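Local coordinates for putative type VI secretion protein (Escherichia coli, PDB 6SK0), which forms the trimeric VgrG spike at the tip of the type VI secretion system and carries a phospholipase effector, which it also inhibits, at the interface of chains A and B. Coordinates in Å, arbitrary orientation; residue numbers count along the deposited sequence, not the author numbering. Chains: chain A/B, Putative type VI secretion protein.

The interface of chains A and B. Residues chain A 546-548, 552, 554; chain B 553-556, 559-560.
A:Leu546 sits between B:Ser553 and B:Arg555 and contributes both of its backbone polar groups: its N donates to the carbonyl O of B:Ser553 (2.8 Å), and its O accepts from the N of B:Arg555. Strand 544-548 of chain A thereby pairs in parallel with strand 551-556 of chain B, an example of how an intertwined beta-helical spike joins its chains through main-chain hydrogen bonds. The pairing continues where A:Thr548 N meets B:Arg555 O at 2.9 Å. One strand further on, A:Ile552 N repeats the pattern with B:Gly559 O, 2.9 Å away.

Apolar packing fills the inward face. A:Ile552 crosses B:Ile554 at a slant, its CD1 3.5 Å from CG2 of that residue. Having CG1 beside its own backbone N (chi1 -78°) brings the A:Ile552 side chain against the backbone of B:Gly556, with CG1 3.7 Å from the glycine CA. B:Ile560 runs alongside A:Ile552, pointing the same way, and B:Ile560 CD1 lies 3.8 Å from A:Ile552 CB. The two copies of Ile554 meet tip to tip, A:Ile554 CD1 lying 3.8 Å from B:Ile554 CD1.

On the opposite face, A:Arg547 and B:Arg555 run past each other, their guanidiniums nearly parallel but set apart and not stacked; A:Arg547 NH2 stays 4.9 Å from B:Arg555 NE, and these like charges probably add little cohesion.

Backbone pairing outside the isoleucine packing thus binds neighbouring chains into one continuous spike, probably lending it the stiffness needed for puncture.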
loop_
_atom_site.group_PDB
_atom_site.type_symbol
_atom_site.label_atom_id
_atom_site.label_comp_id
_atom_site.label_asym_id
_atom_site.label_seq_id
_atom_site.Cartn_x
_atom_site.Cartn_y
_atom_site.Cartn_z
ATOM N N LEU A 546 -21.659 13.308 -10.638
ATOM C CA LEU A 546 -20.957 14.542 -10.938
ATOM C C LEU A 546 -19.970 14.226 -12.048
ATOM O O LEU A 546 -19.041 13.436 -11.852
ATOM C CB LEU A 546 -20.257 15.088 -9.702
ATOM C CG LEU A 546 -19.643 16.468 -9.875
ATOM C CD1 LEU A 546 -20.718 17.487 -10.221
ATOM C CD2 LEU A 546 -18.899 16.856 -8.621
ATOM N N ARG A 547 -20.182 14.811 -13.213
ATOM C CA ARG A 547 -19.427 14.419 -14.387
ATOM C C ARG A 547 -19.050 15.634 -15.213
ATOM O O ARG A 547 -19.759 16.640 -15.239
ATOM C CB ARG A 547 -20.213 13.431 -15.236
ATOM C CG ARG A 547 -21.555 13.944 -15.663
ATOM C CD ARG A 547 -21.790 13.666 -17.109
ATOM N NE ARG A 547 -20.900 14.426 -17.973
ATOM C CZ ARG A 547 -19.923 13.892 -18.696
ATOM N NH1 ARG A 547 -19.170 14.661 -19.460
ATOM N NH2 ARG A 547 -19.702 12.589 -18.656
ATOM N N THR A 548 -17.922 15.515 -15.895
ATOM C CA THR A 548 -17.390 16.550 -16.763
ATOM C C THR A 548 -16.308 15.913 -17.613
ATOM O O THR A 548 -15.698 14.919 -17.223
ATOM C CB THR A 548 -16.826 17.739 -15.968
ATOM O OG1 THR A 548 -16.335 18.733 -16.868
ATOM C CG2 THR A 548 -15.691 17.304 -15.067
ATOM N N ILE A 552 -12.407 17.540 -12.133
ATOM C CA ILE A 552 -13.286 17.559 -10.978
ATOM C C ILE A 552 -12.442 17.892 -9.764
ATOM O O ILE A 552 -11.401 17.272 -9.531
ATOM C CB ILE A 552 -14.022 16.226 -10.785
ATOM C CG1 ILE A 552 -15.182 16.145 -11.765
ATOM C CG2 ILE A 552 -14.516 16.102 -9.350
ATOM C CD1 ILE A 552 -16.121 15.049 -11.516
ATOM N N ILE A 554 -12.879 18.319 -5.641
ATOM C CA ILE A 554 -13.672 18.156 -4.438
ATOM C C ILE A 554 -12.799 18.619 -3.288
ATOM O O ILE A 554 -11.793 17.981 -2.960
ATOM C CB ILE A 554 -14.145 16.712 -4.257
ATOM C CG1 ILE A 554 -15.089 16.342 -5.401
ATOM C CG2 ILE A 554 -14.823 16.536 -2.921
ATOM C CD1 ILE A 554 -15.277 14.892 -5.572
ATOM N N SER B 553 -21.327 8.462 -8.764
ATOM C CA SER B 553 -20.312 8.471 -9.800
ATOM C C SER B 553 -19.729 9.869 -9.888
ATOM O O SER B 553 -20.460 10.842 -10.088
ATOM C CB SER B 553 -20.886 8.033 -11.143
ATOM O OG SER B 553 -19.848 7.858 -12.079
ATOM N N ILE B 554 -18.423 9.964 -9.722
ATOM C CA ILE B 554 -17.694 11.208 -9.874
ATOM C C ILE B 554 -16.711 10.989 -11.009
ATOM O O ILE B 554 -15.762 10.207 -10.883
ATOM C CB ILE B 554 -16.993 11.622 -8.579
ATOM C CG1 ILE B 554 -18.042 11.912 -7.507
ATOM C CG2 ILE B 554 -16.111 12.823 -8.808
ATOM C CD1 ILE B 554 -17.508 11.912 -6.134
ATOM N N ARG B 555 -16.955 11.654 -12.125
ATOM C CA ARG B 555 -16.244 11.386 -13.363
ATOM C C ARG B 555 -15.674 12.686 -13.904
ATOM O O ARG B 555 -16.419 13.553 -14.363
ATOM C CB ARG B 555 -17.165 10.726 -14.380
ATOM C CG ARG B 555 -16.461 10.285 -15.624
ATOM C CD ARG B 555 -17.438 9.837 -16.667
ATOM N NE ARG B 555 -18.157 8.635 -16.275
ATOM C CZ ARG B 555 -17.715 7.401 -16.474
ATOM N NH1 ARG B 555 -16.546 7.203 -17.056
ATOM N NH2 ARG B 555 -18.442 6.368 -16.091
ATOM N N GLY B 556 -14.360 12.823 -13.838
ATOM C CA GLY B 556 -13.693 13.970 -14.407
ATOM C C GLY B 556 -12.779 13.568 -15.538
ATOM O O GLY B 556 -11.756 12.927 -15.304
ATOM N N GLY B 559 -9.200 14.696 -14.974
ATOM C CA GLY B 559 -8.561 14.358 -13.718
ATOM C C GLY B 559 -9.434 14.702 -12.533
ATOM O O GLY B 559 -10.350 15.518 -12.606
ATOM N N ILE B 560 -9.135 14.065 -11.412
ATOM C CA ILE B 560 -9.881 14.228 -10.178
ATOM C C ILE B 560 -8.919 14.733 -9.121
ATOM O O ILE B 560 -7.894 14.096 -8.851
ATOM C CB ILE B 560 -10.540 12.914 -9.732
ATOM C CG1 ILE B 560 -11.327 12.278 -10.883
ATOM C CG2 ILE B 560 -11.394 13.139 -8.501
ATOM C CD1 ILE B 560 -12.752 12.667 -10.952
#